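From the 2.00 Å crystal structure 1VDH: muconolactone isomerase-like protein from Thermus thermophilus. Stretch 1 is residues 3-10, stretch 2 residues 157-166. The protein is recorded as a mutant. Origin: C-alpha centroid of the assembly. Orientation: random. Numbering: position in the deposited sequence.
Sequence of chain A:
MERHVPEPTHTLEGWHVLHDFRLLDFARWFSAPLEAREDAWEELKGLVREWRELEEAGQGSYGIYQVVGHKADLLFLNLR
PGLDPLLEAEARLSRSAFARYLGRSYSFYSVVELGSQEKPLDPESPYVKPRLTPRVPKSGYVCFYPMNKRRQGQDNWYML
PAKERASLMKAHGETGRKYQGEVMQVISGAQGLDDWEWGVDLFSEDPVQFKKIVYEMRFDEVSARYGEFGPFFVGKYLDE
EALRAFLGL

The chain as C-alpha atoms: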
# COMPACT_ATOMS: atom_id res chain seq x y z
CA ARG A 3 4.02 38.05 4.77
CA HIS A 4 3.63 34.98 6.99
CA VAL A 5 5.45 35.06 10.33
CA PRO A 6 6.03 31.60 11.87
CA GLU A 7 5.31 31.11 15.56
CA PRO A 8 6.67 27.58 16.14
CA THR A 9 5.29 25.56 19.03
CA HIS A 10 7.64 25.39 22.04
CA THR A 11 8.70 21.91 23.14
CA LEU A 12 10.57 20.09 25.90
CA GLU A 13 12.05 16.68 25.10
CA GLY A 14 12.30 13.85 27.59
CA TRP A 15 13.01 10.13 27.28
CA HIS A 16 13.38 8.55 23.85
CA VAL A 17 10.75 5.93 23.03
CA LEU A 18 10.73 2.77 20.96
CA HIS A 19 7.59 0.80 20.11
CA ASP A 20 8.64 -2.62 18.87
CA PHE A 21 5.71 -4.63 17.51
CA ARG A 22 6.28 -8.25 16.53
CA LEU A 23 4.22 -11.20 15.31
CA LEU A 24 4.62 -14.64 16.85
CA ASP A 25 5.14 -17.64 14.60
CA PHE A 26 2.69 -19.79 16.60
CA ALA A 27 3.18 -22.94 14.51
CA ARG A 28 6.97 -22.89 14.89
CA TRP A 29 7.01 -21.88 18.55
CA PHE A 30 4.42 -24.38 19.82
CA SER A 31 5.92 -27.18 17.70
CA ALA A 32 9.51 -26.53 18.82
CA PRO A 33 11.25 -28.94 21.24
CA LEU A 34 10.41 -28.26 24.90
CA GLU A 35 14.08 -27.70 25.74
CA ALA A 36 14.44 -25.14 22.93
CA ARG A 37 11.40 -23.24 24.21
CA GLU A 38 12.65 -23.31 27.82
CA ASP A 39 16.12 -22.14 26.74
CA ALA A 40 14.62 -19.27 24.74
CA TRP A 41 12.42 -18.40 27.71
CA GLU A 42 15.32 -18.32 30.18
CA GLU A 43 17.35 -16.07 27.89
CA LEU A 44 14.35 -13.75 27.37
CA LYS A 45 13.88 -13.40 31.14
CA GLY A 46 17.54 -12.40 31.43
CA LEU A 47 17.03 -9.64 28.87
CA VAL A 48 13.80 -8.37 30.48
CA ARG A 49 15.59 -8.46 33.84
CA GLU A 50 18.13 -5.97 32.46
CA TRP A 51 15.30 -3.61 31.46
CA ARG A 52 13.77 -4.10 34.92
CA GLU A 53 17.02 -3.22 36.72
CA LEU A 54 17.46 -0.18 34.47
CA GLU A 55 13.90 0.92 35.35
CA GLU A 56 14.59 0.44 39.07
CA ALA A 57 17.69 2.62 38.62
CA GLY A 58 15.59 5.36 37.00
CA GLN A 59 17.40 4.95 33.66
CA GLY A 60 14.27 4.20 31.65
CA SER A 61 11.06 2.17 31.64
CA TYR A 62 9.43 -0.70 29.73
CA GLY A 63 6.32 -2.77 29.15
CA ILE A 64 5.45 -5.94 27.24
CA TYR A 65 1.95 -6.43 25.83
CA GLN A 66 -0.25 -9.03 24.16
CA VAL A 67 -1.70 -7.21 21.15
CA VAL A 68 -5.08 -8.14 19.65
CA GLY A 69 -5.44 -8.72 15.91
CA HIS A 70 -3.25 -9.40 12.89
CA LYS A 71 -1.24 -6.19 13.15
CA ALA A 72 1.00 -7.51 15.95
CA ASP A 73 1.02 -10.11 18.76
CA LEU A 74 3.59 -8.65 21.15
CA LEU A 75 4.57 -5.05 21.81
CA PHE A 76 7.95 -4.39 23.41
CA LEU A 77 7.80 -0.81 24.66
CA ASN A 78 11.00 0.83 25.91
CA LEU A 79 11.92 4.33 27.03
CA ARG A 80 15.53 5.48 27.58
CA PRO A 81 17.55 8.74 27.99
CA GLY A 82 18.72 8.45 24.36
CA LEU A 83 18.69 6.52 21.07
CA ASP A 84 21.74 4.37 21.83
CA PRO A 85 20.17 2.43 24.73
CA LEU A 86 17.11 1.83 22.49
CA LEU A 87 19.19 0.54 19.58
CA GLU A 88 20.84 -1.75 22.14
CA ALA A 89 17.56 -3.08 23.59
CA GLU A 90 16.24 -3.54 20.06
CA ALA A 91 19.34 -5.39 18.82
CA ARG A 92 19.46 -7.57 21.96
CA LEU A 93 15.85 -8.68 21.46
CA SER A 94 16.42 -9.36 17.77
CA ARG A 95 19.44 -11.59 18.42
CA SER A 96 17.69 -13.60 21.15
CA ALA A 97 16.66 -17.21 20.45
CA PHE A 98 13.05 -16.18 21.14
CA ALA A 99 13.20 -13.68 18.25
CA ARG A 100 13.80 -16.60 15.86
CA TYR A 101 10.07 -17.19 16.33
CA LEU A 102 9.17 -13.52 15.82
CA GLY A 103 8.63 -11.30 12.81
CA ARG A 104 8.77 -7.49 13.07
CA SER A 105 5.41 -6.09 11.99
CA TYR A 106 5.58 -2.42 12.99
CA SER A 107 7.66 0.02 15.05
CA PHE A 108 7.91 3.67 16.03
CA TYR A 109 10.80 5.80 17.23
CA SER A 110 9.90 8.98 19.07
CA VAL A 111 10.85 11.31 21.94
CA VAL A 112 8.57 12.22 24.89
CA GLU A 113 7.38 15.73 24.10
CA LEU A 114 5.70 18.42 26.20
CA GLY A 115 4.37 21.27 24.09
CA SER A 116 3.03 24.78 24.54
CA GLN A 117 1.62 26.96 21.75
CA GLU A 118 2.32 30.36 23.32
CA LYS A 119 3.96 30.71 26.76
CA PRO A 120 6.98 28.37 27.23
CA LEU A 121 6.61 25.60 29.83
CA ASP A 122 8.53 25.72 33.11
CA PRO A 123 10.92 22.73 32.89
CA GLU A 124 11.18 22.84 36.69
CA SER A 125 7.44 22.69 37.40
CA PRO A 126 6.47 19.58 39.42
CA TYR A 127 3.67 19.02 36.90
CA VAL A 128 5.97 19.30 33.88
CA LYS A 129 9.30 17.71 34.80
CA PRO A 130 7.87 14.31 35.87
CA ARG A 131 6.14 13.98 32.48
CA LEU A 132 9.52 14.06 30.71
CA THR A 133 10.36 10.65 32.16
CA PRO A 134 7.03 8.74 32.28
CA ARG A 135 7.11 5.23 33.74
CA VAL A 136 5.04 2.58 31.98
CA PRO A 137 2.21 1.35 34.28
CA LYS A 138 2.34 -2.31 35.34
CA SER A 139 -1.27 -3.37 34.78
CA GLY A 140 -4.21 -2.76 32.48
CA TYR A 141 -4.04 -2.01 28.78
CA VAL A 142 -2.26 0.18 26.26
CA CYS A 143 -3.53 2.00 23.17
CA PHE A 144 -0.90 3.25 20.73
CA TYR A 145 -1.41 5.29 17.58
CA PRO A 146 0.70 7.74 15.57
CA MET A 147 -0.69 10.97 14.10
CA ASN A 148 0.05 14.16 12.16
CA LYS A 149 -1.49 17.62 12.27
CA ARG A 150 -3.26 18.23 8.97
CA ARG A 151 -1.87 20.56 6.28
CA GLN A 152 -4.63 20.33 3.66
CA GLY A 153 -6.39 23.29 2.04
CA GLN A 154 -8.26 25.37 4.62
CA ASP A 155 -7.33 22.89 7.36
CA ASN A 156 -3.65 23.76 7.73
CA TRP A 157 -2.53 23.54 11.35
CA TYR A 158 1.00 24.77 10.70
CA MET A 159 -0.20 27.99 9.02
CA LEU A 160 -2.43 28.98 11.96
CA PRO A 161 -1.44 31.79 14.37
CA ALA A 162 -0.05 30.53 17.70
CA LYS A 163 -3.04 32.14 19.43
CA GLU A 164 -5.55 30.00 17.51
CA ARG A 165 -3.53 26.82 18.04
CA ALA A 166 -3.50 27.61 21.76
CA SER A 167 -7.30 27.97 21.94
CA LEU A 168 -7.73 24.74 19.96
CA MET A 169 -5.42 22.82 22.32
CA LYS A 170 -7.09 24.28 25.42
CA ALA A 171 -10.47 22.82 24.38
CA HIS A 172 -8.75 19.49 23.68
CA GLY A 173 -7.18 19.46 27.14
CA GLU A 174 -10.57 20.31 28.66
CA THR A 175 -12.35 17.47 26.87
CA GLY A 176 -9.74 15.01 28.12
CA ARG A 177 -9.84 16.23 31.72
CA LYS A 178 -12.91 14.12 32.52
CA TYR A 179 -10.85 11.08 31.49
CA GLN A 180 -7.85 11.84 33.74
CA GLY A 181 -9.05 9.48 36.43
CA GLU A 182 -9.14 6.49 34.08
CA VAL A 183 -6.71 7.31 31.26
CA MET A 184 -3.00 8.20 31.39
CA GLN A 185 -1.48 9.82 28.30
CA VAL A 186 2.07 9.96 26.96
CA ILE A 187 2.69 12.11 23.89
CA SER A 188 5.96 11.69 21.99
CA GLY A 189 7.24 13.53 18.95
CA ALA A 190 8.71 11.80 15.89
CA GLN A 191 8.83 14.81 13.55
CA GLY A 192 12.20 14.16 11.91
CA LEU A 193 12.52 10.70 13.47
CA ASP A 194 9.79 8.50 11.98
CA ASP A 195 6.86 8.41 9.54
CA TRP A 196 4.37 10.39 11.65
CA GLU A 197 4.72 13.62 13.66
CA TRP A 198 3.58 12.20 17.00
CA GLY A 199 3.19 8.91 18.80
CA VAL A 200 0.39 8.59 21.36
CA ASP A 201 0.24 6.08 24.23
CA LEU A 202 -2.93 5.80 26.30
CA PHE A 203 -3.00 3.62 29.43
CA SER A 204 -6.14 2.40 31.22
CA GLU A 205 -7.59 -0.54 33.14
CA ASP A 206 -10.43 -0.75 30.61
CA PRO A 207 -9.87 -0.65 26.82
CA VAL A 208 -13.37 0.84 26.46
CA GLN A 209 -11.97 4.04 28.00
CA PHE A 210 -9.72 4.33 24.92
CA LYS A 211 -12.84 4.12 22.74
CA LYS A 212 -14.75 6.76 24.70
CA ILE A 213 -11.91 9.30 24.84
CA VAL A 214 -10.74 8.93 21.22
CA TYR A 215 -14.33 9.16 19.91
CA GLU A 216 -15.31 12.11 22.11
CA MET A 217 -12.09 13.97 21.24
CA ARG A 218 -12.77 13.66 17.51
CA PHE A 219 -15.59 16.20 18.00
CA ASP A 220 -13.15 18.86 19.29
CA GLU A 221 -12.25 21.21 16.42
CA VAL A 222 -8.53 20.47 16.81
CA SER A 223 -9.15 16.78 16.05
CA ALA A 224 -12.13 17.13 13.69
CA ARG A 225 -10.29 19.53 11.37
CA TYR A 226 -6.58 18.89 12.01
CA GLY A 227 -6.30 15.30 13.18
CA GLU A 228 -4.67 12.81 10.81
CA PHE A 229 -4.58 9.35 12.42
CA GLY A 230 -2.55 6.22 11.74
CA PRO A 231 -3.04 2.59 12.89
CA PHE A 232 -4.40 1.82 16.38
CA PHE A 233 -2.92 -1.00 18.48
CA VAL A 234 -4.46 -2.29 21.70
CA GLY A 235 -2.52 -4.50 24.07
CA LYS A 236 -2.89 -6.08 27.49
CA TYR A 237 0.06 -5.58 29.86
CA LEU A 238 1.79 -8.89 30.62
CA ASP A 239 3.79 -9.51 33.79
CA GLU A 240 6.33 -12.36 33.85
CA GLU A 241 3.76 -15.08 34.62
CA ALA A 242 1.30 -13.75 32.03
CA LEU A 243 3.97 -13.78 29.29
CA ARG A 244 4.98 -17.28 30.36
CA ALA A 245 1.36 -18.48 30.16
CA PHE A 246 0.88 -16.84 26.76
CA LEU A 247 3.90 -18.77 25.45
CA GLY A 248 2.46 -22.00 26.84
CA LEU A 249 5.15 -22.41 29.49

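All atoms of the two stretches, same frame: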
# COMPACT_ATOMS: atom_id res chain seq x y z
N ARG A 3 2.93 39.02 4.46
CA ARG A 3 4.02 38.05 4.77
C ARG A 3 3.69 37.20 5.99
O ARG A 3 3.25 37.72 7.02
CB ARG A 3 5.34 38.79 5.00
CG ARG A 3 5.29 39.83 6.12
CD ARG A 3 6.68 40.36 6.45
NE ARG A 3 7.58 39.31 6.92
CZ ARG A 3 8.20 39.33 8.10
NH1 ARG A 3 9.00 38.32 8.43
NH2 ARG A 3 8.03 40.34 8.94
N HIS A 4 3.91 35.89 5.88
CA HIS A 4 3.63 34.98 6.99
C HIS A 4 4.79 34.93 7.98
O HIS A 4 5.95 34.76 7.60
CB HIS A 4 3.33 33.57 6.47
CG HIS A 4 3.00 32.59 7.54
ND1 HIS A 4 1.84 32.65 8.28
CD2 HIS A 4 3.68 31.52 8.01
CE1 HIS A 4 1.81 31.66 9.15
NE2 HIS A 4 2.92 30.96 9.01
N VAL A 5 4.46 35.09 9.26
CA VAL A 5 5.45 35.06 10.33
C VAL A 5 5.21 33.79 11.15
O VAL A 5 4.17 33.63 11.78
CB VAL A 5 5.32 36.29 11.26
CG1 VAL A 5 6.34 36.21 12.39
CG2 VAL A 5 5.52 37.57 10.46
N PRO A 6 6.17 32.85 11.12
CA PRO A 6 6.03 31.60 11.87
C PRO A 6 6.15 31.80 13.37
O PRO A 6 6.95 32.60 13.86
CB PRO A 6 7.17 30.75 11.33
CG PRO A 6 8.24 31.77 11.05
CD PRO A 6 7.45 32.87 10.37
N GLU A 7 5.31 31.07 14.11
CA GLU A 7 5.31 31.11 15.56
C GLU A 7 5.35 29.65 15.98
O GLU A 7 4.36 29.10 16.47
CB GLU A 7 4.02 31.76 16.06
CG GLU A 7 3.82 33.20 15.61
CD GLU A 7 2.50 33.76 16.08
OE1 GLU A 7 1.45 33.36 15.52
OE2 GLU A 7 2.50 34.57 17.02
N PRO A 8 6.50 28.99 15.79
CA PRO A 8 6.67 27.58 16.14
C PRO A 8 6.33 27.22 17.58
O PRO A 8 6.62 27.97 18.52
CB PRO A 8 8.13 27.31 15.80
CG PRO A 8 8.79 28.64 15.98
CD PRO A 8 7.79 29.57 15.34
N THR A 9 5.69 26.08 17.73
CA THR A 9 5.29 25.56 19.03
C THR A 9 6.54 25.25 19.85
O THR A 9 7.52 24.70 19.33
CB THR A 9 4.48 24.26 18.85
OG1 THR A 9 3.35 24.52 18.01
CG2 THR A 9 4.00 23.73 20.20
N HIS A 10 6.52 25.64 21.13
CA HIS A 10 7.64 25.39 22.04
C HIS A 10 7.54 23.95 22.53
O HIS A 10 6.45 23.46 22.80
CB HIS A 10 7.57 26.31 23.27
CG HIS A 10 7.47 27.76 22.93
ND1 HIS A 10 8.56 28.51 22.55
CD2 HIS A 10 6.41 28.60 22.94
CE1 HIS A 10 8.17 29.76 22.33
NE2 HIS A 10 6.88 29.84 22.56
N TRP A 157 -2.95 23.27 9.98
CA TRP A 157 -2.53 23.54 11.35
C TRP A 157 -1.28 24.40 11.46
O TRP A 157 -1.23 25.35 12.25
CB TRP A 157 -2.31 22.20 12.07
CG TRP A 157 -1.75 22.34 13.46
CD1 TRP A 157 -0.44 22.19 13.83
CD2 TRP A 157 -2.48 22.61 14.65
NE1 TRP A 157 -0.32 22.34 15.19
CE2 TRP A 157 -1.56 22.60 15.72
CE3 TRP A 157 -3.83 22.86 14.93
CZ2 TRP A 157 -1.94 22.82 17.05
CZ3 TRP A 157 -4.21 23.08 16.25
CH2 TRP A 157 -3.27 23.06 17.29
N TYR A 158 -0.27 24.06 10.67
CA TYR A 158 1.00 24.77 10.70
C TYR A 158 0.99 26.22 10.21
O TYR A 158 1.92 26.97 10.48
CB TYR A 158 2.07 23.95 9.98
CG TYR A 158 2.45 22.69 10.73
CD1 TYR A 158 3.46 22.71 11.69
CD2 TYR A 158 1.77 21.49 10.50
CE1 TYR A 158 3.80 21.55 12.41
CE2 TYR A 158 2.10 20.34 11.21
CZ TYR A 158 3.11 20.37 12.17
OH TYR A 158 3.45 19.23 12.87
N MET A 159 -0.07 26.62 9.51
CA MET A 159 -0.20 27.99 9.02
C MET A 159 -0.98 28.88 10.00
O MET A 159 -0.98 30.10 9.87
CB MET A 159 -0.87 28.02 7.65
CG MET A 159 0.04 27.61 6.50
SD MET A 159 1.49 28.69 6.35
CE MET A 159 0.73 30.18 5.67
N LEU A 160 -1.63 28.25 10.97
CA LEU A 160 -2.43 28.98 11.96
C LEU A 160 -1.58 29.83 12.90
O LEU A 160 -0.40 29.56 13.09
CB LEU A 160 -3.22 28.01 12.83
CG LEU A 160 -4.37 27.20 12.23
CD1 LEU A 160 -4.87 26.23 13.29
CD2 LEU A 160 -5.49 28.13 11.78
N PRO A 161 -2.17 30.92 13.43
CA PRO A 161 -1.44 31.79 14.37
C PRO A 161 -1.31 30.98 15.66
O PRO A 161 -2.16 30.14 15.95
CB PRO A 161 -2.41 32.96 14.57
CG PRO A 161 -3.17 33.00 13.29
CD PRO A 161 -3.44 31.54 13.02
N ALA A 162 -0.26 31.24 16.44
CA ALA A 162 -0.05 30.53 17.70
C ALA A 162 -1.25 30.68 18.64
O ALA A 162 -1.62 29.75 19.34
CB ALA A 162 1.22 31.02 18.38
N LYS A 163 -1.88 31.85 18.59
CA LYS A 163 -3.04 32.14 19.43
C LYS A 163 -4.21 31.19 19.15
O LYS A 163 -4.88 30.74 20.08
CB LYS A 163 -3.48 33.60 19.26
CG LYS A 163 -4.55 34.04 20.24
CD LYS A 163 -4.96 35.49 20.00
CE LYS A 163 -6.01 35.95 21.00
NZ LYS A 163 -5.48 35.97 22.40
N GLU A 164 -4.46 30.91 17.88
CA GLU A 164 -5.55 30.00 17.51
C GLU A 164 -5.21 28.56 17.89
O GLU A 164 -6.06 27.82 18.38
CB GLU A 164 -5.87 30.11 16.01
CG GLU A 164 -6.95 29.12 15.52
CD GLU A 164 -8.32 29.32 16.17
OE1 GLU A 164 -8.60 30.41 16.70
OE2 GLU A 164 -9.14 28.36 16.13
N ARG A 165 -3.96 28.17 17.68
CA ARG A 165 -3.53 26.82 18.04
C ARG A 165 -3.68 26.62 19.54
O ARG A 165 -4.08 25.54 20.00
CB ARG A 165 -2.09 26.57 17.59
CG ARG A 165 -1.97 26.26 16.09
CD ARG A 165 -0.55 25.91 15.69
NE ARG A 165 0.18 27.07 15.19
CZ ARG A 165 1.24 27.60 15.79
NH1 ARG A 165 1.69 27.08 16.93
NH2 ARG A 165 1.85 28.65 15.26
N ALA A 166 -3.39 27.67 20.31
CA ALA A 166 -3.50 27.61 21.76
C ALA A 166 -4.96 27.40 22.20
O ALA A 166 -5.23 26.58 23.08
CB ALA A 166 -2.95 28.89 22.39
O HOH W 1 -0.51 34.22 17.62
O HOH W 2 1.85 22.29 17.02

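Residues 3-10 form an extended segment without regular helix or strand over most of its length. It lies against residues 157-166, where a short 3-10 segment (157-159) leads through L160 and P161 into a helix that starts at A162. The contact is small and joins parts of the chain more than 150 residues apart. It buries 336 Å², both sides summed. E7, H4, R165 and M159 supply most of that area. The backbones come closest at E7 and A162, whose CA atoms are 5.8 Å apart.

Hydrogen bonds centre on E7, which uses both its side chain and its backbone. The carboxylate reaches the start of the helix, where backbone NH groups lack a preceding turn to bond to. A162 N donates to E7 OE1 at 2.9 Å, and the N-H...O angle of 173° is nearly straight. The side chain is suited to this reach: CA-to-CB points toward the helix, chi1 is m and chi2 is t. P161 holds the N-cap position, and its ring leaves no side-chain group to accept from these NH groups. Its own carbonyl accepts from R165, with R165 N to P161 O at 3.2 Å.

The backbone carbonyl of E7 is taken by R165. R165 NH2 donates to E7 O at 2.8 Å with good geometry. R165 NH1 adds a weak bond to E7 O at 3.4 Å. The carbonyl lies at the edge of the guanidinium, near its plane, where the N-H groups point. The arginine is also held from its own stretch: NE and NH2 of R165 each donate to L160 O at 3.3 Å. One long, buried side chain thus ties the turn before the helix to the first stretch. R165 NH1 also lies 3.2 Å from T9 OG1, but the angle is too poor for a hydrogen bond.

Two waters extend the polar network. Water 1 donates to E7 OE1 at 3.0 Å and accepts from K163 N at 2.9 Å, so the same carboxylate oxygen serves a second helix NH indirectly. Water 2 donates to T9 OG1 at 2.9 Å and accepts from W157 NE1 at 2.8 Å. It bridges two buried residues that do not touch directly.

The packing contact is between H4 and M159. The methyl carbon M159 CE sits 3.7 Å from the centroid of the H4 ring, 9° off the normal, in a CH-pi contact. M159 SD lies 4.0 Å from the same centroid, over the face. Methionine suits this place because it is flexible and unbranched; with all three chi angles m, its end approaches the ring although CA-to-CB points sideways. The ring also meets backbone, with H4 CE1 3.3 Å from M159 O. H4 NE2 is buried by the contact and has no polar partner in the model.

A162 packs its methyl beside the glutamate, with A162 CB 3.7 Å from E7 OE1.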